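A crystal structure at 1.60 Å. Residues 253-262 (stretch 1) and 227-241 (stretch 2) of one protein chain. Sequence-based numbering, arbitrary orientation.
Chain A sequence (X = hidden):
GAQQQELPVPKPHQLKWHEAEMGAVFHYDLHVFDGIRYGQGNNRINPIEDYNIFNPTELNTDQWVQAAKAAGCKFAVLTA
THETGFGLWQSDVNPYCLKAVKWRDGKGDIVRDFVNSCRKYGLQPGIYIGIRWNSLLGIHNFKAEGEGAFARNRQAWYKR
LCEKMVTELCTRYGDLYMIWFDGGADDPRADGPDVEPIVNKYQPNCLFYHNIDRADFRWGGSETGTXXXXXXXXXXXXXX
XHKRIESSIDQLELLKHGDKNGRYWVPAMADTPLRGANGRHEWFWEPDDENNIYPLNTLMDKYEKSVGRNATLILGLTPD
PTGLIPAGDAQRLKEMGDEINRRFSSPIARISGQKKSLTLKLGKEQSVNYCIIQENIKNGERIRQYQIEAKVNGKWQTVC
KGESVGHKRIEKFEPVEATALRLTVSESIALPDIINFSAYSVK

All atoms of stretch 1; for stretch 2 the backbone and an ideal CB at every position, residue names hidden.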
# COMPACT_ATOMS: atom_id res chain seq x y z
N GLU A 253 -25.52 -30.35 -2.80
CA GLU A 253 -26.87 -30.66 -3.30
C GLU A 253 -27.85 -29.59 -2.87
O GLU A 253 -28.72 -29.24 -3.62
CB GLU A 253 -27.36 -32.01 -2.83
CG GLU A 253 -26.63 -33.17 -3.49
CD GLU A 253 -26.89 -33.26 -4.96
OE1 GLU A 253 -28.04 -33.07 -5.38
OE2 GLU A 253 -25.93 -33.54 -5.70
N LEU A 254 -27.71 -29.11 -1.64
CA LEU A 254 -28.56 -28.04 -1.14
C LEU A 254 -28.37 -26.75 -1.93
O LEU A 254 -29.34 -26.08 -2.24
CB LEU A 254 -28.34 -27.88 0.39
CG LEU A 254 -29.05 -26.71 1.06
CD1 LEU A 254 -30.58 -26.86 0.88
CD2 LEU A 254 -28.63 -26.60 2.56
N LEU A 255 -27.13 -26.38 -2.30
CA LEU A 255 -26.92 -25.17 -3.16
C LEU A 255 -27.55 -25.32 -4.53
O LEU A 255 -28.18 -24.41 -5.04
CB LEU A 255 -25.44 -24.87 -3.29
CG LEU A 255 -24.72 -24.47 -2.00
CD1 LEU A 255 -23.22 -24.47 -2.27
CD2 LEU A 255 -25.21 -23.08 -1.46
N LYS A 256 -27.42 -26.51 -5.11
CA LYS A 256 -27.92 -26.80 -6.44
C LYS A 256 -29.42 -26.87 -6.59
O LYS A 256 -29.95 -26.63 -7.69
CB LYS A 256 -27.29 -28.12 -6.91
CG LYS A 256 -25.79 -27.97 -7.24
CD LYS A 256 -25.10 -29.30 -7.52
CE LYS A 256 -23.61 -29.06 -7.87
NZ LYS A 256 -22.87 -30.32 -7.85
N HIS A 257 -30.09 -27.27 -5.51
CA HIS A 257 -31.54 -27.49 -5.51
C HIS A 257 -32.34 -26.57 -4.59
O HIS A 257 -33.54 -26.43 -4.79
CB HIS A 257 -31.85 -28.96 -5.07
CG HIS A 257 -31.45 -30.01 -6.08
ND1 HIS A 257 -32.23 -30.33 -7.16
CD2 HIS A 257 -30.35 -30.80 -6.16
CE1 HIS A 257 -31.64 -31.28 -7.87
NE2 HIS A 257 -30.50 -31.60 -7.27
N GLY A 258 -31.73 -26.05 -3.53
CA GLY A 258 -32.48 -25.36 -2.49
C GLY A 258 -33.29 -26.35 -1.65
O GLY A 258 -33.13 -27.58 -1.75
N ASP A 259 -34.17 -25.83 -0.79
CA ASP A 259 -34.94 -26.63 0.10
C ASP A 259 -36.35 -26.07 0.08
O ASP A 259 -36.63 -25.00 0.62
CB ASP A 259 -34.32 -26.55 1.51
CG ASP A 259 -35.09 -27.32 2.56
OD1 ASP A 259 -36.14 -27.95 2.29
OD2 ASP A 259 -34.60 -27.26 3.72
N LYS A 260 -37.24 -26.82 -0.54
CA LYS A 260 -38.63 -26.42 -0.67
C LYS A 260 -39.31 -26.11 0.66
O LYS A 260 -40.29 -25.37 0.68
CB LYS A 260 -39.42 -27.49 -1.44
CG LYS A 260 -39.59 -28.79 -0.78
CD LYS A 260 -40.24 -29.78 -1.73
CE LYS A 260 -40.44 -31.09 -1.05
NZ LYS A 260 -41.21 -32.07 -1.91
N ASN A 261 -38.82 -26.71 1.76
CA ASN A 261 -39.37 -26.49 3.11
C ASN A 261 -38.61 -25.44 3.93
O ASN A 261 -39.01 -25.16 5.09
CB ASN A 261 -39.36 -27.81 3.84
CG ASN A 261 -40.20 -28.83 3.18
OD1 ASN A 261 -41.34 -28.56 2.78
ND2 ASN A 261 -39.67 -30.03 3.07
N GLY A 262 -37.58 -24.82 3.33
CA GLY A 262 -36.77 -23.83 4.01
C GLY A 262 -37.59 -22.60 4.33
O GLY A 262 -38.46 -22.24 3.57
N UNK A 227 -28.00 -24.59 -12.77
CA UNK A 227 -28.37 -25.16 -11.49
C UNK A 227 -29.00 -26.50 -11.78
O UNK A 227 -29.28 -26.84 -12.91
CB UNK A 227 -29.31 -24.25 -10.70
N UNK A 228 -29.31 -27.28 -10.75
CA UNK A 228 -29.97 -28.55 -10.95
C UNK A 228 -31.47 -28.36 -10.91
O UNK A 228 -31.96 -27.23 -10.82
CB UNK A 228 -29.52 -29.57 -9.90
N UNK A 229 -32.22 -29.44 -11.07
CA UNK A 229 -33.68 -29.40 -11.06
C UNK A 229 -34.24 -30.52 -10.19
O UNK A 229 -33.79 -31.66 -10.32
CB UNK A 229 -34.23 -29.51 -12.48
N UNK A 230 -35.23 -30.22 -9.31
CA UNK A 230 -35.87 -28.92 -9.06
C UNK A 230 -34.91 -27.92 -8.44
O UNK A 230 -33.87 -28.31 -7.88
CB UNK A 230 -37.09 -29.09 -8.15
N UNK A 231 -35.23 -26.63 -8.58
CA UNK A 231 -34.43 -25.57 -7.96
C UNK A 231 -35.38 -24.57 -7.28
O UNK A 231 -36.12 -23.87 -7.94
CB UNK A 231 -33.55 -24.87 -9.00
N UNK A 232 -35.36 -24.58 -5.95
CA UNK A 232 -36.21 -23.74 -5.11
C UNK A 232 -35.43 -22.56 -4.60
O UNK A 232 -34.23 -22.64 -4.43
CB UNK A 232 -36.79 -24.54 -3.94
N UNK A 233 -36.12 -21.48 -4.29
CA UNK A 233 -35.48 -20.29 -3.74
C UNK A 233 -35.32 -20.32 -2.25
O UNK A 233 -34.51 -19.58 -1.70
CB UNK A 233 -36.28 -19.04 -4.13
N UNK A 234 -36.11 -21.17 -1.60
CA UNK A 234 -36.14 -21.31 -0.17
C UNK A 234 -34.95 -22.13 0.34
O UNK A 234 -34.37 -22.95 -0.39
CB UNK A 234 -37.46 -21.95 0.26
N UNK A 235 -34.59 -21.87 1.61
CA UNK A 235 -33.33 -22.35 2.14
C UNK A 235 -33.47 -22.52 3.66
O UNK A 235 -34.23 -21.79 4.27
CB UNK A 235 -32.19 -21.39 1.79
N UNK A 236 -32.75 -23.48 4.24
CA UNK A 236 -32.92 -23.75 5.66
C UNK A 236 -32.37 -22.71 6.63
O UNK A 236 -32.80 -22.66 7.80
CB UNK A 236 -32.26 -25.09 5.98
N UNK A 237 -31.47 -21.87 6.13
CA UNK A 237 -30.82 -20.83 6.91
C UNK A 237 -30.72 -19.62 6.05
O UNK A 237 -30.76 -19.72 4.82
CB UNK A 237 -29.44 -21.26 7.42
N UNK A 238 -30.59 -18.43 6.66
CA UNK A 238 -30.55 -17.17 5.91
C UNK A 238 -29.23 -16.82 5.27
O UNK A 238 -28.98 -15.66 4.97
CB UNK A 238 -30.94 -16.02 6.84
N UNK A 239 -28.41 -17.82 5.02
CA UNK A 239 -27.09 -17.64 4.44
C UNK A 239 -26.73 -18.91 3.69
O UNK A 239 -27.47 -19.88 3.71
CB UNK A 239 -26.05 -17.31 5.51
N UNK A 240 -25.59 -18.87 3.02
CA UNK A 240 -25.08 -20.02 2.28
C UNK A 240 -23.83 -20.60 2.91
O UNK A 240 -23.22 -21.52 2.36
CB UNK A 240 -24.79 -19.63 0.83
N UNK A 241 -23.50 -20.13 4.11
CA UNK A 241 -22.26 -20.53 4.80
C UNK A 241 -22.24 -21.97 5.32
O UNK A 241 -23.18 -22.44 6.03
CB UNK A 241 -22.02 -19.59 5.98

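At position 227 the CB points sideways, 3.9 Å from K256 O, and many side chains would fit; it is V227, marginal to the contact. Position 228 aims its CB toward stretch 1, 3.4 Å from H257 CE1, so any side chain beyond glycine puts a carbon against the imidazole; alanine would do, and so would a longer residue whose end leads away, polar ones included. It is E228: its CB lies over the face of the H257 ring, 3.7 Å from the centroid, and the carboxylate leads away, with OE1 weakly bound to a water that also reaches H257 NE2. Its backbone is tied down too, E228 N donating to K256 O at 3.2 Å.

Position 229 points away and leaves the choice open; the residue is Y229. At 230 the peptide bond before the residue is cis, which strongly favours proline, and phi of -67° agrees. P230 uses its carbonyl: H257 ND1 donates to P230 O at 2.7 Å, which places the proton on ND1. Position 231 has its CB sideways, 4.2 Å from K256 O, with room for a small or medium side chain; it is C231.

Position 232 is held by its backbone N, 2.8 Å from H257 O in a nearly straight hydrogen bond. Its CB points toward stretch 1, and the aliphatic part of K260 offers a surface for a large flat side chain. W232 fills it, with K260 CB over its five-membered ring, 3.6 Å from the centroid. Position 233 points away, and S233 touches nothing here.

At 234 the CB stands 3.2 Å from D259 O, an acceptor that calls for a short donor; serine or threonine would suit. T234 OG1 donates to D259 O at 2.6 Å, while D259 N returns a bond to T234 O at 2.9 Å.

Position 235 starts away from stretch 1, so only a long side chain could swing back to the leucines. F235 does: CE1 lies 3.5 Å from L254 CG, and CZ 4.1 Å from L255 CD2. Position 236, phi -72°, has its CB sideways, 3.9 Å from D259 OD2 and 5.2 Å from L254 CD2; a compact apolar residue, proline included, would fit. P236 sets CG 3.7 Å from L254 CD2.

Positions 237, 238 and 239 receive no guidance from stretch 1; they are V237, P238 and C239. Position 240 has its CB sideways, 4.2 Å from L255 CD2, and tolerates small residues among others; S240 offers that CB. Position 241 points away, and H241 makes no contact.

Stretch 2, residues 227-241: VEYPCWSTFPVPCSH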
# COMPACT_ATOMS: atom_id res chain seq x y z
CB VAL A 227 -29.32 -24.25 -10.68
CG1 VAL A 227 -28.62 -22.97 -10.24
CG2 VAL A 227 -30.64 -23.92 -11.46
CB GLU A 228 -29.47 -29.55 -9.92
CG GLU A 228 -27.98 -29.84 -10.04
CD GLU A 228 -27.63 -30.48 -11.36
OE1 GLU A 228 -28.30 -31.47 -11.71
OE2 GLU A 228 -26.67 -30.06 -12.02
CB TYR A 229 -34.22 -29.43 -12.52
CG TYR A 229 -35.72 -29.13 -12.49
CD1 TYR A 229 -36.16 -27.81 -12.48
CD2 TYR A 229 -36.65 -30.15 -12.43
CE1 TYR A 229 -37.47 -27.51 -12.37
CE2 TYR A 229 -38.01 -29.87 -12.31
CZ TYR A 229 -38.42 -28.53 -12.29
OH TYR A 229 -39.75 -28.23 -12.18
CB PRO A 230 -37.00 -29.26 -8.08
CG PRO A 230 -36.56 -30.47 -7.40
CD PRO A 230 -35.81 -31.26 -8.44
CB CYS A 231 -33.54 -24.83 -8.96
SG CYS A 231 -32.48 -23.64 -8.17
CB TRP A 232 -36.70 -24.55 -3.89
CG TRP A 232 -37.26 -25.88 -4.25
CD1 TRP A 232 -36.61 -27.10 -4.15
CD2 TRP A 232 -38.57 -26.18 -4.70
NE1 TRP A 232 -37.43 -28.10 -4.55
CE2 TRP A 232 -38.64 -27.58 -4.91
CE3 TRP A 232 -39.69 -25.40 -4.96
CZ2 TRP A 232 -39.79 -28.21 -5.36
CZ3 TRP A 232 -40.84 -26.03 -5.45
CH2 TRP A 232 -40.89 -27.42 -5.61
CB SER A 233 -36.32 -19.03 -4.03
OG SER A 233 -36.35 -18.77 -5.42
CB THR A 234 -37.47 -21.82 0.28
OG1 THR A 234 -37.87 -22.97 -0.50
CG2 THR A 234 -38.52 -20.71 0.13
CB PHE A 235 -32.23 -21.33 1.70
CG PHE A 235 -30.88 -21.95 1.45
CD1 PHE A 235 -30.72 -22.80 0.35
CD2 PHE A 235 -29.80 -21.75 2.31
CE1 PHE A 235 -29.51 -23.38 0.12
CE2 PHE A 235 -28.58 -22.35 2.07
CZ PHE A 235 -28.44 -23.17 0.99
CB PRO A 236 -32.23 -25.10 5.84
CG PRO A 236 -31.25 -25.17 4.77
CD PRO A 236 -31.85 -24.46 3.60
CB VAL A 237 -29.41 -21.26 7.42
CG1 VAL A 237 -29.56 -22.31 8.54
CG2 VAL A 237 -28.52 -21.75 6.25
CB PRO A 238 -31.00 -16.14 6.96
CG PRO A 238 -30.53 -16.64 8.17
CD PRO A 238 -30.63 -18.18 8.11
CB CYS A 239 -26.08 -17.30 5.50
SG CYS A 239 -25.76 -18.59 6.58
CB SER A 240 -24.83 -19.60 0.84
OG SER A 240 -23.80 -18.61 0.76
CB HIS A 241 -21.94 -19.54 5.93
CG HIS A 241 -20.48 -19.50 6.30
ND1 HIS A 241 -19.87 -20.52 6.99
CD2 HIS A 241 -19.52 -18.56 6.07
CE1 HIS A 241 -18.59 -20.23 7.16
NE2 HIS A 241 -18.37 -19.03 6.65
O HOH W 1 -28.79 -33.22 -8.82
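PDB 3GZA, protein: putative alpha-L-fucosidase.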